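PDB 6NKD: spore germination lipase LipC from Metagenome, which probably hydrolyses lipid esters as a GDSL-family lipase, with a likely role in spore germination. Local coordinates for residues Thr2-Val14 against Ile65-Gly79. Residues are numbered along the deposited sequence; the frame is centred on the assembly and turned at random.
Sequences TLQYTALGDSLTV and IMEQVKKADVITITG
Leu3 lays CD2 against the carboxylate of Asp73, whose OD2 also accepts from Gln4 N, met from above the carboxylate plane. The return bond, Asp73 N to Gln4 O at 2.7 Å, closes a two-bond link between helix 65-71 and strand 74-77. With CG anti to the backbone N (chi1 161°), Tyr5 runs along the sheet: Val74 CG1 packs on CD1, and OH shares a hydrogen bond of 2.6 Å with Thr76 OG1. Thr6 turns to the other face, its CG2 3.6 Å from Ala72 CB near the C-terminal end of helix 65-71. Strands 3-9 and 74-77, 13° apart in direction, are adjacent in the five-stranded parallel sheet of the SGNH-hydrolase alpha/beta fold, with 74-77 the central strand. Their pairing rests on Thr6 N to Val74 O at 3.1 Å, Leu8 N almost straight to Thr76 O, and Thr78 N back to Leu8 O. Leu8 CD1 packs on Ile75 CG2 at 4.1 Å, on the face shared with Thr6. Gly9 CA makes a CA-H...O contact with Thr78 O at 3.1 Å. Thr78 OG1 donates to Asp10 OD2 at 2.7 Å, on the anti side and 30° out of the carboxylate plane. Asp10, the N-cap residue of helix 11-14, also accepts a weak bond from Leu12 N through OD2, just beside Ser11, the probable nucleophile, whose OG bonds His189 NE2. Thr13 OG1 approaches Thr78 OG1 at 2.8 Å, but Leu8 O is a second possible acceptor for its proton, leaving that bond unsettled.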
loop_
_atom_site.group_PDB
_atom_site.type_symbol
_atom_site.label_atom_id
_atom_site.label_comp_id
_atom_site.label_asym_id
_atom_site.label_seq_id
_atom_site.Cartn_x
_atom_site.Cartn_y
_atom_site.Cartn_z
ATOM N N THR A 2 -3.594 -32.749 5.458
ATOM C CA THR A 2 -3.339 -31.344 5.159
ATOM C C THR A 2 -2.060 -31.176 4.344
ATOM O O THR A 2 -0.979 -31.581 4.775
ATOM C CB THR A 2 -3.232 -30.504 6.445
ATOM O OG1 THR A 2 -4.483 -30.533 7.143
ATOM C CG2 THR A 2 -2.875 -29.063 6.113
ATOM N N LEU A 3 -2.192 -30.576 3.165
ATOM C CA LEU A 3 -1.059 -30.356 2.278
ATOM C C LEU A 3 -0.436 -28.993 2.543
ATOM O O LEU A 3 -1.136 -28.025 2.859
ATOM C CB LEU A 3 -1.490 -30.456 0.815
ATOM C CG LEU A 3 -2.073 -31.796 0.361
ATOM C CD1 LEU A 3 -2.533 -31.712 -1.083
ATOM C CD2 LEU A 3 -1.056 -32.913 0.538
ATOM N N GLN A 4 0.885 -28.924 2.413
ATOM C CA GLN A 4 1.637 -27.689 2.596
ATOM C C GLN A 4 2.156 -27.238 1.238
ATOM O O GLN A 4 2.892 -27.976 0.574
ATOM C CB GLN A 4 2.792 -27.889 3.578
ATOM C CG GLN A 4 3.087 -26.682 4.460
ATOM C CD GLN A 4 2.156 -26.588 5.656
ATOM O OE1 GLN A 4 1.304 -27.454 5.864
ATOM N NE2 GLN A 4 2.318 -25.538 6.453
ATOM N N TYR A 5 1.767 -26.036 0.826
ATOM C CA TYR A 5 2.145 -25.480 -0.470
ATOM C C TYR A 5 2.874 -24.164 -0.229
ATOM O O TYR A 5 2.278 -23.199 0.261
ATOM C CB TYR A 5 0.914 -25.286 -1.356
ATOM C CG TYR A 5 1.102 -24.321 -2.507
ATOM C CD1 TYR A 5 2.176 -24.443 -3.380
ATOM C CD2 TYR A 5 0.189 -23.300 -2.732
ATOM C CE1 TYR A 5 2.345 -23.563 -4.433
ATOM C CE2 TYR A 5 0.348 -22.416 -3.784
ATOM C CZ TYR A 5 1.427 -22.552 -4.631
ATOM O OH TYR A 5 1.588 -21.674 -5.680
ATOM N N THR A 6 4.160 -24.130 -0.567
ATOM C CA THR A 6 4.955 -22.916 -0.465
ATOM C C THR A 6 5.108 -22.287 -1.844
ATOM O O THR A 6 5.117 -22.976 -2.867
ATOM C CB THR A 6 6.329 -23.199 0.155
ATOM O OG1 THR A 6 6.872 -21.987 0.693
ATOM C CG2 THR A 6 7.300 -23.755 -0.879
ATOM N N ALA A 7 5.203 -20.959 -1.864
ATOM C CA ALA A 7 5.290 -20.215 -3.112
ATOM C C ALA A 7 6.367 -19.151 -2.990
ATOM O O ALA A 7 6.366 -18.369 -2.033
ATOM C CB ALA A 7 3.946 -19.572 -3.474
ATOM N N LEU A 8 7.278 -19.126 -3.957
ATOM C CA LEU A 8 8.385 -18.186 -3.977
ATOM C C LEU A 8 8.404 -17.467 -5.316
ATOM O O LEU A 8 8.031 -18.039 -6.344
ATOM C CB LEU A 8 9.724 -18.900 -3.753
ATOM C CG LEU A 8 9.696 -20.077 -2.777
ATOM C CD1 LEU A 8 10.766 -21.094 -3.138
ATOM C CD2 LEU A 8 9.872 -19.592 -1.347
ATOM N N GLY A 9 8.830 -16.212 -5.302
ATOM C CA GLY A 9 8.985 -15.492 -6.551
ATOM C C GLY A 9 8.905 -13.990 -6.344
ATOM O O GLY A 9 9.153 -13.482 -5.251
ATOM N N ASP A 10 8.550 -13.303 -7.429
ATOM C CA ASP A 10 8.562 -11.847 -7.469
ATOM C C ASP A 10 7.154 -11.277 -7.362
ATOM O O ASP A 10 6.358 -11.724 -6.531
ATOM C CB ASP A 10 9.251 -11.366 -8.751
ATOM C CG ASP A 10 8.675 -12.008 -10.005
ATOM O OD1 ASP A 10 9.074 -11.601 -11.118
ATOM O OD2 ASP A 10 7.813 -12.905 -9.883
ATOM N N SER A 11 6.836 -10.287 -8.200
ATOM C CA SER A 11 5.544 -9.616 -8.098
ATOM C C SER A 11 4.396 -10.525 -8.518
ATOM O O SER A 11 3.263 -10.337 -8.061
ATOM C CB SER A 11 5.546 -8.340 -8.940
ATOM O OG SER A 11 5.936 -8.606 -10.275
ATOM N N LEU A 12 4.661 -11.508 -9.381
ATOM C CA LEU A 12 3.602 -12.422 -9.798
ATOM C C LEU A 12 3.109 -13.260 -8.627
ATOM O O LEU A 12 1.898 -13.439 -8.447
ATOM C CB LEU A 12 4.094 -13.323 -10.932
ATOM C CG LEU A 12 4.609 -12.660 -12.213
ATOM C CD1 LEU A 12 4.672 -13.672 -13.350
ATOM C CD2 LEU A 12 3.751 -11.465 -12.596
ATOM N N THR A 13 4.035 -13.780 -7.815
ATOM C CA THR A 13 3.644 -14.538 -6.630
ATOM C C THR A 13 2.971 -13.641 -5.598
ATOM O O THR A 13 2.108 -14.104 -4.843
ATOM C CB THR A 13 4.866 -15.234 -6.027
ATOM O OG1 THR A 13 5.522 -16.010 -7.036
ATOM C CG2 THR A 13 4.458 -16.157 -4.883
ATOM N N VAL A 14 3.346 -12.362 -5.552
ATOM C CA VAL A 14 2.644 -11.417 -4.693
ATOM C C VAL A 14 1.211 -11.222 -5.175
ATOM O O VAL A 14 0.280 -11.097 -4.371
ATOM C CB VAL A 14 3.409 -10.080 -4.634
ATOM C CG1 VAL A 14 2.585 -9.018 -3.922
ATOM C CG2 VAL A 14 4.752 -10.265 -3.948
ATOM N N ILE A 65 12.797 -20.292 5.943
ATOM C CA ILE A 65 12.364 -20.612 4.588
ATOM C C ILE A 65 12.670 -22.069 4.260
ATOM O O ILE A 65 11.894 -22.739 3.570
ATOM C CB ILE A 65 13.012 -19.645 3.581
ATOM C CG1 ILE A 65 12.650 -18.202 3.936
ATOM C CG2 ILE A 65 12.572 -19.972 2.161
ATOM C CD1 ILE A 65 13.128 -17.180 2.930
HETATM N N MSE A 66 13.788 -22.586 4.759
HETATM C CA MSE A 66 14.130 -23.986 4.541
HETATM C C MSE A 66 13.132 -24.896 5.244
HETATM O O MSE A 66 12.849 -25.999 4.777
HETATM C CB MSE A 66 15.546 -24.289 5.027
HETATM C CG MSE A 66 16.412 -24.926 3.960
HETATM SE SE MSE A 66 18.099 -25.646 4.607
HETATM C CE MSE A 66 17.490 -27.425 5.126
ATOM N N GLU A 67 12.607 -24.421 6.375
ATOM C CA GLU A 67 11.570 -25.166 7.083
ATOM C C GLU A 67 10.341 -25.358 6.204
ATOM O O GLU A 67 9.839 -26.478 6.053
ATOM C CB GLU A 67 11.198 -24.441 8.378
ATOM C CG GLU A 67 12.213 -24.587 9.500
ATOM C CD GLU A 67 11.940 -25.791 10.377
ATOM O OE1 GLU A 67 10.840 -26.370 10.265
ATOM O OE2 GLU A 67 12.825 -26.159 11.180
ATOM N N GLN A 68 9.850 -24.272 5.602
ATOM C CA GLN A 68 8.623 -24.353 4.815
ATOM C C GLN A 68 8.849 -25.048 3.479
ATOM O O GLN A 68 7.916 -25.648 2.932
ATOM C CB GLN A 68 8.048 -22.954 4.599
ATOM C CG GLN A 68 7.897 -22.150 5.879
ATOM C CD GLN A 68 7.070 -22.870 6.927
ATOM O OE1 GLN A 68 6.024 -23.446 6.623
ATOM N NE2 GLN A 68 7.539 -22.845 8.169
ATOM N N VAL A 69 10.066 -24.978 2.936
ATOM C CA VAL A 69 10.354 -25.676 1.687
ATOM C C VAL A 69 10.443 -27.178 1.924
ATOM O O VAL A 69 9.969 -27.979 1.109
ATOM C CB VAL A 69 11.640 -25.120 1.049
ATOM C CG1 VAL A 69 12.106 -26.011 -0.094
ATOM C CG2 VAL A 69 11.412 -23.699 0.554
ATOM N N LYS A 70 11.039 -27.584 3.048
ATOM C CA LYS A 70 11.156 -29.007 3.350
ATOM C C LYS A 70 9.788 -29.644 3.554
ATOM O O LYS A 70 9.544 -30.770 3.104
ATOM C CB LYS A 70 12.031 -29.209 4.587
ATOM C CG LYS A 70 12.223 -30.664 4.980
ATOM C CD LYS A 70 13.027 -30.785 6.263
ATOM C CE LYS A 70 13.287 -32.240 6.611
ATOM N NZ LYS A 70 14.078 -32.923 5.550
ATOM N N LYS A 71 8.880 -28.938 4.229
ATOM C CA LYS A 71 7.531 -29.441 4.456
ATOM C C LYS A 71 6.635 -29.309 3.234
ATOM O O LYS A 71 5.552 -29.903 3.214
ATOM C CB LYS A 71 6.883 -28.704 5.631
ATOM C CG LYS A 71 7.671 -28.764 6.927
ATOM C CD LYS A 71 7.027 -27.912 8.017
ATOM C CE LYS A 71 7.023 -26.432 7.653
ATOM N NZ LYS A 71 5.782 -26.005 6.943
ATOM N N ALA A 72 7.055 -28.554 2.221
ATOM C CA ALA A 72 6.183 -28.257 1.093
ATOM C C ALA A 72 5.990 -29.484 0.212
ATOM O O ALA A 72 6.959 -30.127 -0.203
ATOM C CB ALA A 72 6.760 -27.108 0.268
ATOM N N ASP A 73 4.729 -29.806 -0.068
ATOM C CA ASP A 73 4.394 -30.826 -1.051
ATOM C C ASP A 73 4.341 -30.269 -2.466
ATOM O O ASP A 73 4.521 -31.028 -3.426
ATOM C CB ASP A 73 3.047 -31.469 -0.709
ATOM C CG ASP A 73 2.971 -31.932 0.732
ATOM O OD1 ASP A 73 3.961 -32.513 1.227
ATOM O OD2 ASP A 73 1.923 -31.709 1.375
ATOM N N VAL A 74 4.090 -28.969 -2.610
ATOM C CA VAL A 74 4.051 -28.287 -3.897
ATOM C C VAL A 74 4.824 -26.984 -3.759
ATOM O O VAL A 74 4.659 -26.265 -2.768
ATOM C CB VAL A 74 2.605 -28.012 -4.359
ATOM C CG1 VAL A 74 2.598 -27.232 -5.665
ATOM C CG2 VAL A 74 1.830 -29.314 -4.513
ATOM N N ILE A 75 5.674 -26.687 -4.741
ATOM C CA ILE A 75 6.472 -25.467 -4.755
ATOM C C ILE A 75 6.299 -24.793 -6.110
ATOM O O ILE A 75 6.424 -25.445 -7.152
ATOM C CB ILE A 75 7.964 -25.750 -4.487
ATOM C CG1 ILE A 75 8.144 -26.520 -3.179
ATOM C CG2 ILE A 75 8.754 -24.450 -4.451
ATOM C CD1 ILE A 75 9.586 -26.825 -2.846
ATOM N N THR A 76 6.010 -23.495 -6.094
ATOM C CA THR A 76 5.928 -22.693 -7.306
ATOM C C THR A 76 6.955 -21.573 -7.239
ATOM O O THR A 76 7.155 -20.965 -6.182
ATOM C CB THR A 76 4.527 -22.107 -7.506
ATOM O OG1 THR A 76 4.135 -21.383 -6.333
ATOM C CG2 THR A 76 3.522 -23.213 -7.782
ATOM N N ILE A 77 7.609 -21.306 -8.367
ATOM C CA ILE A 77 8.669 -20.309 -8.443
ATOM C C ILE A 77 8.404 -19.399 -9.634
ATOM O O ILE A 77 8.102 -19.877 -10.732
ATOM C CB ILE A 77 10.062 -20.957 -8.560
ATOM C CG1 ILE A 77 10.299 -21.935 -7.408
ATOM C CG2 ILE A 77 11.146 -19.889 -8.577
ATOM C CD1 ILE A 77 11.656 -22.597 -7.439
ATOM N N THR A 78 8.509 -18.091 -9.411
ATOM C CA THR A 78 8.463 -17.101 -10.475
ATOM C C THR A 78 9.704 -16.225 -10.385
ATOM O O THR A 78 10.321 -16.104 -9.323
ATOM C CB THR A 78 7.202 -16.222 -10.399
ATOM O OG1 THR A 78 7.246 -15.412 -9.217
ATOM C CG2 THR A 78 5.951 -17.082 -10.369
ATOM N N GLY A 79 10.071 -15.623 -11.506
ATOM C CA GLY A 79 11.223 -14.745 -11.518
ATOM C C GLY A 79 11.644 -14.408 -12.930
ATOM O O GLY A 79 11.058 -14.872 -13.913
#